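Local coordinates for protein possible marr-transcriptional regulator (Streptomyces coelicolor, PDB 4B8X) that is of unknown function but, as a winged-helix member of the MarR family, probably binds DNA as a dimer and regulates transcription, at residues G22-V27 against L33-Y38; K29-T34 against T109-A114; L52-I57 against N70-L75; P136-V139 against D143-E146; Q18-E23 against F117-Y122. One frame throughout, in Å; residues are numbered along the deposited sequence.

Interaction 1. Residues G22-V27 against L33-Y38; sequences GEVDAV and LTFARY
V24 lays its CG2 methyl over one face of the F35 ring. V24 CG2 sits 3.6 Å from the centroid of the F35 ring and 20° off the ring normal, a CH-pi contact. It lies closer to the rim than to the middle, with V24 CG2 only 3.4 Å from F35 CD1. With CG1 of V24 anti to the carbonyl carbon (chi1 -62°), CG2 is the branch turned to the ring. F35 CG is anti to its own backbone N, and the ring is brought against helix 5-28, where L21 also touches it.

Beside this packing, D25 reaches the start of helix 35-45. F35 N donates to D25 OD1 at 2.8 Å, with an N-H...O angle of 159°, and the amide points almost straight at the end of the C-O bond. A water also donates to D25 OD1 and accepts from A36 N. A second water joins D25 O to L33 O. T34 is the N-cap of the helix: its OG1 accepts from R37 N at 3.3 Å.

The first turn of helix 35-45 therefore has its amide N-H groups taken up by T34, by D25 and by water. D25 links the two helices through its bond to F35 N, while the V24-F35 pair packs them together. A carboxylate at a helix N terminus would probably be stabilised in its charged form by the helix dipole.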
# COMPACT_ATOMS: atom_id res chain seq x y z
N GLY A 22 -4.32 6.89 3.79
CA GLY A 22 -4.39 7.83 4.90
C GLY A 22 -5.75 8.49 4.98
O GLY A 22 -6.33 8.62 6.06
N GLU A 23 -6.27 8.93 3.84
CA GLU A 23 -7.57 9.60 3.79
C GLU A 23 -8.72 8.68 4.20
O GLU A 23 -9.57 9.06 5.00
CB GLU A 23 -7.83 10.21 2.40
CG GLU A 23 -6.97 11.44 2.07
CD GLU A 23 -7.54 12.76 2.58
OE1 GLU A 23 -8.78 12.95 2.61
OE2 GLU A 23 -6.72 13.64 2.94
N VAL A 24 -8.77 7.48 3.63
CA VAL A 24 -9.89 6.58 3.93
C VAL A 24 -9.77 5.96 5.32
O VAL A 24 -10.81 5.75 5.97
CB VAL A 24 -10.14 5.51 2.84
CG1 VAL A 24 -10.49 6.20 1.54
CG2 VAL A 24 -8.96 4.54 2.65
N ASP A 25 -8.56 5.70 5.82
CA ASP A 25 -8.40 5.29 7.21
C ASP A 25 -9.00 6.36 8.15
O ASP A 25 -9.65 6.03 9.15
CB ASP A 25 -6.93 5.05 7.59
CG ASP A 25 -6.41 3.62 7.31
OD1 ASP A 25 -7.21 2.68 7.04
OD2 ASP A 25 -5.16 3.40 7.41
N ALA A 26 -8.79 7.64 7.85
CA ALA A 26 -9.30 8.68 8.74
C ALA A 26 -10.83 8.72 8.73
O ALA A 26 -11.45 9.00 9.76
CB ALA A 26 -8.70 10.04 8.36
N VAL A 27 -11.44 8.42 7.60
CA VAL A 27 -12.89 8.45 7.51
C VAL A 27 -13.51 7.30 8.34
O VAL A 27 -14.57 7.47 8.93
CB VAL A 27 -13.36 8.38 6.04
CG1 VAL A 27 -14.85 8.20 5.94
CG2 VAL A 27 -12.93 9.61 5.25
N LEU A 33 -12.77 1.29 12.92
CA LEU A 33 -12.27 0.49 11.81
C LEU A 33 -10.97 1.04 11.28
O LEU A 33 -10.68 2.21 11.45
CB LEU A 33 -13.27 0.49 10.64
CG LEU A 33 -14.65 -0.10 10.94
CD1 LEU A 33 -15.59 0.20 9.80
CD2 LEU A 33 -14.55 -1.59 11.19
N THR A 34 -10.22 0.17 10.60
CA THR A 34 -9.26 0.55 9.59
C THR A 34 -9.86 0.23 8.23
O THR A 34 -10.88 -0.46 8.15
CB THR A 34 -7.97 -0.26 9.73
OG1 THR A 34 -8.28 -1.65 9.54
CG2 THR A 34 -7.30 -0.01 11.08
N PHE A 35 -9.26 0.71 7.16
CA PHE A 35 -9.83 0.45 5.86
C PHE A 35 -9.86 -1.05 5.58
O PHE A 35 -10.80 -1.54 4.98
CB PHE A 35 -9.09 1.23 4.76
CG PHE A 35 -9.83 1.28 3.46
CD1 PHE A 35 -11.04 1.94 3.37
CD2 PHE A 35 -9.32 0.71 2.33
CE1 PHE A 35 -11.73 2.02 2.19
CE2 PHE A 35 -10.01 0.76 1.13
CZ PHE A 35 -11.22 1.43 1.06
N ALA A 36 -8.82 -1.76 6.01
CA ALA A 36 -8.76 -3.21 5.83
C ALA A 36 -9.97 -3.90 6.51
O ALA A 36 -10.57 -4.83 5.95
CB ALA A 36 -7.45 -3.76 6.39
N ARG A 37 -10.32 -3.47 7.70
CA ARG A 37 -11.47 -4.05 8.38
C ARG A 37 -12.78 -3.68 7.71
O ARG A 37 -13.70 -4.50 7.61
CB ARG A 37 -11.47 -3.69 9.86
CG ARG A 37 -10.25 -4.27 10.57
CD ARG A 37 -10.48 -4.49 12.05
NE ARG A 37 -10.51 -3.24 12.82
CZ ARG A 37 -9.44 -2.60 13.29
NH1 ARG A 37 -8.22 -3.03 12.98
NH2 ARG A 37 -9.58 -1.50 14.01
N TYR A 38 -12.87 -2.45 7.21
CA TYR A 38 -14.00 -2.01 6.42
C TYR A 38 -14.17 -2.90 5.20
O TYR A 38 -15.29 -3.34 4.91
CB TYR A 38 -13.82 -0.53 6.04
CG TYR A 38 -14.76 -0.08 4.96
CD1 TYR A 38 -16.07 0.27 5.29
CD2 TYR A 38 -14.37 -0.01 3.64
CE1 TYR A 38 -16.95 0.65 4.30
CE2 TYR A 38 -15.24 0.36 2.63
CZ TYR A 38 -16.52 0.71 2.97
OH TYR A 38 -17.38 1.08 1.98
O HOH W 1 -8.61 3.86 10.57
O HOH W 2 -6.24 -0.35 6.50

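Interaction 2. Residues K29-T34 against T109-A114; sequences KPYGLT and TRDLMA
This is a small polar surface contact, a single side-chain hydrogen bond between the turn after helix 5-28 and the long helix 99-114. Y31 and D111 make all of it. Y31 OH donates to D111 OD2 at 2.7 Å. The hydroxyl comes from above the carboxylate plane, 49° out of it. Seen from the ring, D111 OD2 lies in plane at the edge, 3.4 Å from Y31 CE2. The ring and carboxylate planes are 43° apart.

Y31 ends a short 3-10 segment, residues 29-31, and G32 follows with a positive phi. G32 N donates to K29 O and closes this turn. The tyrosine side chain has CG anti to the carbonyl carbon (chi1 -59°) and extends toward the helix.

The other oxygen of the carboxylate can be held within the helix. In one of its two conformers R110 approaches it side-on, with NE and NH2 both bonded to D111 OD1. There R110 NH2 lies 2.9 Å from D111 OD1, a salt bridge. In that state each carboxylate oxygen has its own partner, which probably limits rotation of the group. An alanine at D111 is likely to leave the Y31 hydroxyl without this acceptor and let the tyrosine ring turn more freely.

The Y31 ring also rests on V104, A107 and A108 of helix 99-114. D111 touches V27 near the end of helix 5-28, and L112, one residue on, packs on V24, V27 and V28 of that helix and on Y38 of helix 35-45.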
# COMPACT_ATOMS: atom_id res chain seq x y z
N LYS A 29 -12.02 5.58 10.89
CA LYS A 29 -11.54 5.55 12.27
C LYS A 29 -12.63 5.80 13.34
O LYS A 29 -12.64 5.09 14.34
CB LYS A 29 -10.35 6.51 12.45
CG LYS A 29 -9.66 6.44 13.80
CD LYS A 29 -8.57 7.50 13.93
CE LYS A 29 -7.96 7.58 15.32
NZ LYS A 29 -6.93 6.52 15.49
N PRO A 30 -13.56 6.75 13.12
CA PRO A 30 -14.59 6.98 14.15
C PRO A 30 -15.50 5.77 14.39
O PRO A 30 -16.14 5.69 15.44
CB PRO A 30 -15.38 8.16 13.60
CG PRO A 30 -14.45 8.85 12.69
CD PRO A 30 -13.59 7.79 12.08
N TYR A 31 -15.55 4.85 13.43
CA TYR A 31 -16.30 3.60 13.59
C TYR A 31 -15.49 2.48 14.24
O TYR A 31 -15.98 1.35 14.37
CB TYR A 31 -16.81 3.13 12.23
CG TYR A 31 -17.71 4.15 11.60
CD1 TYR A 31 -19.02 4.29 12.01
CD2 TYR A 31 -17.23 5.01 10.61
CE1 TYR A 31 -19.84 5.25 11.44
CE2 TYR A 31 -18.04 5.97 10.04
CZ TYR A 31 -19.35 6.09 10.47
OH TYR A 31 -20.18 7.03 9.92
N GLY A 32 -14.25 2.77 14.65
CA GLY A 32 -13.37 1.77 15.23
C GLY A 32 -12.71 0.88 14.18
O GLY A 32 -12.13 -0.16 14.52
N LEU A 33 -12.77 1.29 12.92
CA LEU A 33 -12.27 0.49 11.81
C LEU A 33 -10.97 1.04 11.28
O LEU A 33 -10.68 2.21 11.45
CB LEU A 33 -13.27 0.49 10.64
CG LEU A 33 -14.65 -0.10 10.94
CD1 LEU A 33 -15.59 0.20 9.80
CD2 LEU A 33 -14.55 -1.59 11.19
N THR A 34 -10.22 0.17 10.60
CA THR A 34 -9.26 0.55 9.59
C THR A 34 -9.86 0.23 8.23
O THR A 34 -10.88 -0.46 8.15
CB THR A 34 -7.97 -0.26 9.73
OG1 THR A 34 -8.28 -1.65 9.54
CG2 THR A 34 -7.30 -0.01 11.08
N THR A 109 -19.69 3.47 4.60
CA THR A 109 -19.79 3.61 3.16
C THR A 109 -20.36 4.96 2.73
O THR A 109 -19.85 5.59 1.80
CB THR A 109 -20.59 2.46 2.53
OG1 THR A 109 -19.91 1.24 2.84
CG2 THR A 109 -20.74 2.62 1.01
N ARG A 110 -21.41 5.41 3.42
CA ARG A 110 -21.96 6.72 3.08
C ARG A 110 -20.93 7.82 3.28
O ARG A 110 -20.82 8.70 2.42
CB ARG A 110 -23.21 7.04 3.90
CG ARG A 110 -23.92 8.32 3.49
CD ARG A 110 -24.24 9.20 4.69
NE ARG A 110 -23.05 9.89 5.17
CZ ARG A 110 -22.58 11.02 4.65
NH1 ARG A 110 -23.23 11.61 3.65
NH2 ARG A 110 -21.48 11.56 5.15
N ASP A 111 -20.15 7.76 4.36
CA ASP A 111 -19.12 8.76 4.58
C ASP A 111 -18.03 8.70 3.50
O ASP A 111 -17.60 9.74 3.00
CB ASP A 111 -18.47 8.56 5.95
CG ASP A 111 -19.35 8.97 7.12
OD1 ASP A 111 -20.45 9.53 6.91
OD2 ASP A 111 -18.91 8.71 8.26
N LEU A 112 -17.56 7.49 3.16
CA LEU A 112 -16.52 7.32 2.13
C LEU A 112 -17.01 7.83 0.78
O LEU A 112 -16.28 8.49 0.04
CB LEU A 112 -16.08 5.85 2.04
CG LEU A 112 -15.27 5.38 3.25
CD1 LEU A 112 -15.33 3.88 3.35
CD2 LEU A 112 -13.85 5.90 3.12
N MET A 113 -18.26 7.51 0.44
CA MET A 113 -18.86 7.95 -0.83
C MET A 113 -18.92 9.47 -0.88
O MET A 113 -18.66 10.08 -1.92
CB MET A 113 -20.28 7.37 -1.00
CG MET A 113 -20.34 5.87 -1.21
SD MET A 113 -19.81 5.34 -2.85
CE MET A 113 -21.20 5.85 -3.85
N ALA A 114 -19.26 10.08 0.24
CA ALA A 114 -19.38 11.53 0.31
C ALA A 114 -18.03 12.23 -0.02
O ALA A 114 -18.03 13.34 -0.55
CB ALA A 114 -19.89 11.96 1.68

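Interaction 3. Residues L52-I57 against N70-L75; sequences LPMSKI and NTVDRL
The segment 52-57 leaves a short strand at P53 and turns at once into helix 54-61, facing one side of helix 65-77. P53 holds the N-cap position, and P53 O accepts from I57 N in the first helical turn. The backbones stay well apart: the closest CA atoms, those of M54 and V72, are 8.2 Å from each other. Across the two segments only side chains meet.

V72 carries the far side of the contact. In the modelled one of its two conformers, M54 meets V72 tip to tip, and M54 CE lies 4.0 Å from V72 CB. In that conformer the methionine chain runs extended through chi2 (175°) and then bends at chi3 (65°), which swings its methyl toward the valine. From a second direction I57 CD1 approaches V72 CG2 at 4.2 Å. The packing is purely apolar, and V72 and I57 are both buried.

Helices 54-61 and 65-77 form the helix-turn-helix unit of the winged-helix fold, and helix 65-77 is probably the recognition helix, as in other MarR proteins. The three-stranded sheet lies alongside: I57 and V72 both touch A95 of strand 93-97, while M54 and V72 meet K83 of strand 81-85. On another side of helix 65-77, L75 packs on L33 and R74 on R37 of helix 35-45.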
# COMPACT_ATOMS: atom_id res chain seq x y z
N LEU A 52 -18.68 -16.01 5.25
CA LEU A 52 -17.63 -16.60 4.41
C LEU A 52 -16.64 -17.37 5.26
O LEU A 52 -16.33 -16.95 6.38
CB LEU A 52 -16.83 -15.54 3.67
CG LEU A 52 -17.33 -14.99 2.35
CD1 LEU A 52 -16.19 -14.12 1.81
CD2 LEU A 52 -17.72 -16.05 1.33
N PRO A 53 -16.06 -18.45 4.71
CA PRO A 53 -14.93 -19.06 5.41
C PRO A 53 -13.74 -18.09 5.45
O PRO A 53 -13.52 -17.33 4.50
CB PRO A 53 -14.60 -20.28 4.54
CG PRO A 53 -15.83 -20.53 3.72
CD PRO A 53 -16.43 -19.18 3.49
N MET A 54 -12.97 -18.15 6.52
CA MET A 54 -11.85 -17.24 6.66
C MET A 54 -10.81 -17.46 5.54
O MET A 54 -10.18 -16.49 5.10
CB MET A 54 -11.29 -17.30 8.09
CG MET A 54 -12.26 -16.73 9.12
SD MET A 54 -11.76 -16.89 10.84
CE MET A 54 -10.30 -15.85 10.83
N SER A 55 -10.69 -18.68 5.03
CA SER A 55 -9.75 -18.95 3.94
C SER A 55 -10.17 -18.17 2.70
O SER A 55 -9.34 -17.62 1.98
CB SER A 55 -9.67 -20.44 3.63
OG SER A 55 -10.95 -20.98 3.35
N LYS A 56 -11.48 -18.11 2.48
CA LYS A 56 -12.04 -17.40 1.34
C LYS A 56 -11.89 -15.88 1.49
O LYS A 56 -11.62 -15.17 0.51
CB LYS A 56 -13.51 -17.76 1.15
N ILE A 57 -12.04 -15.37 2.71
CA ILE A 57 -11.80 -13.96 2.95
C ILE A 57 -10.34 -13.59 2.59
O ILE A 57 -10.09 -12.59 1.93
CB ILE A 57 -12.08 -13.60 4.42
CG1 ILE A 57 -13.58 -13.79 4.76
CG2 ILE A 57 -11.64 -12.17 4.69
CD1 ILE A 57 -13.91 -13.69 6.25
N ASN A 70 -6.41 -11.41 12.34
CA ASN A 70 -6.35 -10.12 13.04
C ASN A 70 -7.59 -9.28 12.77
O ASN A 70 -8.24 -8.74 13.68
CB ASN A 70 -5.06 -9.38 12.63
CG ASN A 70 -4.81 -8.08 13.41
OD1 ASN A 70 -5.40 -7.04 13.12
ND2 ASN A 70 -3.82 -8.11 14.31
N THR A 71 -7.92 -9.17 11.50
CA THR A 71 -9.09 -8.39 11.08
C THR A 71 -10.41 -8.92 11.60
O THR A 71 -11.21 -8.16 12.20
CB THR A 71 -9.10 -8.28 9.55
OG1 THR A 71 -8.10 -7.33 9.18
CG2 THR A 71 -10.48 -7.85 8.99
N VAL A 72 -10.65 -10.21 11.41
CA VAL A 72 -11.89 -10.84 11.86
C VAL A 72 -12.00 -10.75 13.37
O VAL A 72 -13.05 -10.42 13.89
CB VAL A 72 -12.00 -12.31 11.39
CG1 VAL A 72 -13.13 -13.08 12.12
CG2 VAL A 72 -12.19 -12.37 9.88
N ASP A 73 -10.89 -11.02 14.07
CA ASP A 73 -10.95 -11.08 15.53
C ASP A 73 -11.19 -9.63 16.06
O ASP A 73 -11.94 -9.43 17.03
CB ASP A 73 -9.75 -11.85 16.15
CG ASP A 73 -9.89 -13.40 16.02
OD1 ASP A 73 -10.85 -13.91 15.41
OD2 ASP A 73 -9.02 -14.15 16.54
N ARG A 74 -10.64 -8.59 15.42
CA ARG A 74 -10.92 -7.21 15.83
C ARG A 74 -12.38 -6.80 15.52
O ARG A 74 -12.98 -6.03 16.25
CB ARG A 74 -9.94 -6.23 15.17
CG ARG A 74 -8.48 -6.38 15.60
CD ARG A 74 -8.23 -5.79 16.98
NE ARG A 74 -8.81 -4.46 17.13
CZ ARG A 74 -8.12 -3.35 17.33
NH1 ARG A 74 -6.79 -3.38 17.42
NH2 ARG A 74 -8.76 -2.20 17.46
N LEU A 75 -12.94 -7.34 14.44
CA LEU A 75 -14.35 -7.11 14.12
C LEU A 75 -15.23 -7.81 15.16
O LEU A 75 -16.26 -7.26 15.55
CB LEU A 75 -14.70 -7.56 12.69
CG LEU A 75 -14.07 -6.68 11.60
CD1 LEU A 75 -14.21 -7.36 10.23
CD2 LEU A 75 -14.69 -5.28 11.57

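Interaction 4. Residues P136-V139 against D143-E146; sequences PLRV and DFDE
R138 and D143 form a salt bridge that holds the C-terminal tail against helix 129-140. R138 NE donates to D143 OD2 at 2.8 Å, almost straight at 174°. It uses the anti lone pair of that oxygen, which lies in the guanidinium plane. The guanidinium and carboxylate planes are 67° apart. A bend at chi3 (63°) turns the end of the arginine toward the carboxylate. The backbone adds a second bond, D143 N to R138 O, at 3.0 Å.

A water extends the polar network. It donates to V139 O and D145 OD2 and accepts from F144 N.

F144 packs outside these bonds. F144 CZ lies over one face of the guanidinium, 3.9 Å from R138 CZ. R138 CB is at the ring edge, and V139 CG2 approaches F144 CD2 at 3.7 Å. A leucine at R138 would probably leave D143 OD2 without this cation and F144 without the flat group beneath it.

D143 OD1 forms a salt bridge with R15 of the second subunit, where R138 also packs. The arrangement is a helix C-terminal end whose trailing residues stay beside the last turn, tied there by the D143 N to R138 O bond, at the dimer interface of this MarR-family protein.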
# COMPACT_ATOMS: atom_id res chain seq x y z
N PRO A 136 -4.82 -4.09 -16.93
CA PRO A 136 -4.04 -5.24 -17.45
C PRO A 136 -3.15 -5.89 -16.37
O PRO A 136 -2.96 -7.10 -16.33
CB PRO A 136 -3.24 -4.61 -18.59
CG PRO A 136 -4.11 -3.49 -19.08
CD PRO A 136 -4.67 -2.91 -17.80
N LEU A 137 -2.57 -5.08 -15.49
CA LEU A 137 -1.81 -5.60 -14.37
C LEU A 137 -2.65 -6.52 -13.48
O LEU A 137 -2.22 -7.60 -13.03
CB LEU A 137 -1.23 -4.42 -13.56
CG LEU A 137 -0.25 -4.76 -12.45
CD1 LEU A 137 1.11 -5.16 -13.03
CD2 LEU A 137 -0.08 -3.57 -11.52
N ARG A 138 -3.88 -6.09 -13.23
CA ARG A 138 -4.82 -6.87 -12.44
C ARG A 138 -5.30 -8.13 -13.14
O ARG A 138 -5.46 -9.16 -12.49
CB ARG A 138 -6.01 -6.00 -12.03
CG ARG A 138 -5.61 -4.88 -11.09
CD ARG A 138 -6.78 -4.03 -10.71
NE ARG A 138 -7.74 -4.84 -9.99
CZ ARG A 138 -9.01 -4.48 -9.84
NH1 ARG A 138 -9.45 -3.33 -10.36
NH2 ARG A 138 -9.83 -5.26 -9.16
N VAL A 139 -5.50 -8.07 -14.45
CA VAL A 139 -5.87 -9.26 -15.21
C VAL A 139 -4.78 -10.33 -15.06
O VAL A 139 -5.09 -11.49 -14.82
CB VAL A 139 -6.15 -8.92 -16.70
CG1 VAL A 139 -6.23 -10.22 -17.55
CG2 VAL A 139 -7.43 -8.12 -16.83
N ASP A 143 -7.34 -11.14 -11.19
CA ASP A 143 -8.47 -10.39 -10.58
C ASP A 143 -9.78 -10.52 -11.38
O ASP A 143 -10.84 -10.23 -10.82
CB ASP A 143 -8.16 -8.89 -10.41
CG ASP A 143 -7.13 -8.59 -9.33
OD1 ASP A 143 -6.51 -9.54 -8.77
OD2 ASP A 143 -6.92 -7.38 -9.01
N PHE A 144 -9.72 -10.87 -12.65
CA PHE A 144 -10.89 -10.87 -13.54
C PHE A 144 -11.18 -12.27 -14.11
O PHE A 144 -11.85 -12.41 -15.14
CB PHE A 144 -10.70 -9.82 -14.63
CG PHE A 144 -10.73 -8.42 -14.10
CD1 PHE A 144 -11.94 -7.76 -13.87
CD2 PHE A 144 -9.56 -7.75 -13.80
CE1 PHE A 144 -11.97 -6.47 -13.37
CE2 PHE A 144 -9.59 -6.46 -13.29
CZ PHE A 144 -10.79 -5.83 -13.07
N ASP A 145 -10.71 -13.28 -13.40
CA ASP A 145 -11.05 -14.65 -13.73
C ASP A 145 -11.44 -15.44 -12.48
O ASP A 145 -10.95 -15.22 -11.38
CB ASP A 145 -9.91 -15.31 -14.48
CG ASP A 145 -9.75 -14.76 -15.89
OD1 ASP A 145 -10.65 -14.99 -16.75
OD2 ASP A 145 -8.72 -14.08 -16.11
N GLU A 146 -12.37 -16.38 -12.66
CA GLU A 146 -12.69 -17.34 -11.61
C GLU A 146 -11.61 -18.42 -11.54
O GLU A 146 -11.24 -18.85 -10.46
CB GLU A 146 -14.04 -18.00 -11.86
CG GLU A 146 -15.19 -17.03 -11.96
CD GLU A 146 -15.59 -16.44 -10.63
OE1 GLU A 146 -16.20 -17.14 -9.80
OE2 GLU A 146 -15.29 -15.26 -10.40
O HOH W 3 -7.80 -12.04 -14.43

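Interaction 5. Residues Q18-E23 against F117-Y122; sequences QILLGE and FGLGAY
L20 packs into the connection between helices 99-114 and 129-140 in the helical dimerisation region of the MarR fold. Both of its methyls meet the L119 side chain. L20 CD1 lies 3.9 Å from L119 CD2, the two leucines crossing at about a right angle. L20 CD2 also rests on backbone, 3.5 Å from G118 O and 3.7 Å from F117 O. The second of these carbonyl oxygens is buried and has no polar partner in the model, so apolar carbon is what covers it.

Backbone shape brings these groups together. F117 and G118 both have positive phi, 53° and 89°, and they redirect the chain past helix 5-28. The L20 and G118 CA atoms come within 5.6 Å. A type I turn from L119 to Y122 follows, closed by Y122 N to L119 O. On the helix, L20 CG is anti to the carbonyl carbon (chi1 -65°), which directs the side chain at the loop.

The second subunit covers this region too: its I13 packs on L20 and its S6 on L119. Glycine at position 118 fits the close approach, since a beta carbon modelled there would clash with L20 CD2.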
# COMPACT_ATOMS: atom_id res chain seq x y z
N GLN A 18 -0.56 5.25 -0.60
CA GLN A 18 -0.30 5.82 0.72
C GLN A 18 -1.20 7.00 1.00
O GLN A 18 -1.75 7.13 2.08
CB GLN A 18 1.16 6.24 0.83
CG GLN A 18 2.10 5.06 0.98
CD GLN A 18 3.48 5.32 0.41
OE1 GLN A 18 3.92 6.47 0.33
NE2 GLN A 18 4.16 4.25 -0.01
N ILE A 19 -1.33 7.88 0.02
CA ILE A 19 -2.12 9.07 0.17
C ILE A 19 -3.59 8.69 0.39
O ILE A 19 -4.24 9.14 1.33
CB ILE A 19 -1.97 9.94 -1.09
CG1 ILE A 19 -0.55 10.52 -1.20
CG2 ILE A 19 -3.01 11.04 -1.11
CD1 ILE A 19 -0.21 11.01 -2.60
N LEU A 20 -4.12 7.82 -0.47
CA LEU A 20 -5.52 7.45 -0.35
C LEU A 20 -5.78 6.64 0.92
O LEU A 20 -6.81 6.86 1.57
CB LEU A 20 -5.97 6.67 -1.60
CG LEU A 20 -5.96 7.47 -2.89
CD1 LEU A 20 -6.36 6.57 -4.05
CD2 LEU A 20 -6.85 8.68 -2.81
N LEU A 21 -4.89 5.72 1.27
CA LEU A 21 -5.09 4.96 2.49
C LEU A 21 -5.18 5.89 3.70
O LEU A 21 -6.01 5.68 4.58
CB LEU A 21 -3.98 3.93 2.68
CG LEU A 21 -4.12 3.02 3.89
CD1 LEU A 21 -5.42 2.21 3.82
CD2 LEU A 21 -2.91 2.12 4.01
N GLY A 22 -4.32 6.89 3.79
CA GLY A 22 -4.39 7.83 4.90
C GLY A 22 -5.75 8.49 4.98
O GLY A 22 -6.33 8.62 6.06
N GLU A 23 -6.27 8.93 3.84
CA GLU A 23 -7.57 9.60 3.79
C GLU A 23 -8.72 8.68 4.20
O GLU A 23 -9.57 9.06 5.00
CB GLU A 23 -7.83 10.21 2.40
CG GLU A 23 -6.97 11.44 2.07
CD GLU A 23 -7.54 12.76 2.58
OE1 GLU A 23 -8.78 12.95 2.61
OE2 GLU A 23 -6.72 13.64 2.94
N PHE A 117 -13.82 8.53 -1.77
CA PHE A 117 -12.67 7.67 -1.46
C PHE A 117 -11.33 8.39 -1.67
O PHE A 117 -10.33 7.73 -1.94
CB PHE A 117 -12.74 6.33 -2.26
CG PHE A 117 -13.86 5.44 -1.81
CD1 PHE A 117 -15.16 5.62 -2.26
CD2 PHE A 117 -13.60 4.41 -0.91
CE1 PHE A 117 -16.17 4.78 -1.82
CE2 PHE A 117 -14.60 3.55 -0.50
CZ PHE A 117 -15.88 3.75 -0.95
N GLY A 118 -11.31 9.71 -1.47
CA GLY A 118 -10.07 10.45 -1.59
C GLY A 118 -9.75 10.97 -2.98
O GLY A 118 -8.72 11.64 -3.17
N LEU A 119 -10.64 10.74 -3.95
CA LEU A 119 -10.35 10.99 -5.36
C LEU A 119 -11.22 12.08 -5.95
O LEU A 119 -11.25 12.25 -7.16
CB LEU A 119 -10.51 9.69 -6.16
CG LEU A 119 -9.41 8.66 -5.88
CD1 LEU A 119 -9.80 7.25 -6.32
CD2 LEU A 119 -8.10 9.07 -6.53
N GLY A 120 -11.89 12.86 -5.12
CA GLY A 120 -12.84 13.85 -5.60
C GLY A 120 -12.26 15.00 -6.39
O GLY A 120 -13.00 15.67 -7.09
N ALA A 121 -10.95 15.24 -6.30
CA ALA A 121 -10.32 16.27 -7.11
C ALA A 121 -10.19 15.86 -8.58
O ALA A 121 -9.92 16.71 -9.41
CB ALA A 121 -8.96 16.69 -6.55
N TYR A 122 -10.34 14.57 -8.87
CA TYR A 122 -10.39 14.06 -10.22
C TYR A 122 -11.81 14.09 -10.75
O TYR A 122 -12.77 13.94 -9.99
CB TYR A 122 -9.89 12.61 -10.27
CG TYR A 122 -8.39 12.40 -10.12
CD1 TYR A 122 -7.50 12.89 -11.06
CD2 TYR A 122 -7.89 11.68 -9.06
CE1 TYR A 122 -6.15 12.65 -10.96
CE2 TYR A 122 -6.53 11.45 -8.94
CZ TYR A 122 -5.66 11.95 -9.90
OH TYR A 122 -4.29 11.74 -9.80

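Overall arrangement
Helix 5-28 opens the chain and carries the first segments of interactions 5 and 1, which share G22 and E23. Interaction 1 closes a short loop onto helix 35-45. Interaction 2 starts in that loop, shares L33 and T34 with interaction 1, and closes only on helix 99-114. Interaction 3 lies nested inside it, within the winged-helix part, where L33 against L75 joins the two. Interaction 5 encloses interactions 2 and 3 by bringing residues 117-122 back to the first helix. Interaction 4 follows in series at the C terminus, about 23 Å from interaction 5 between centres; both touch the second subunit.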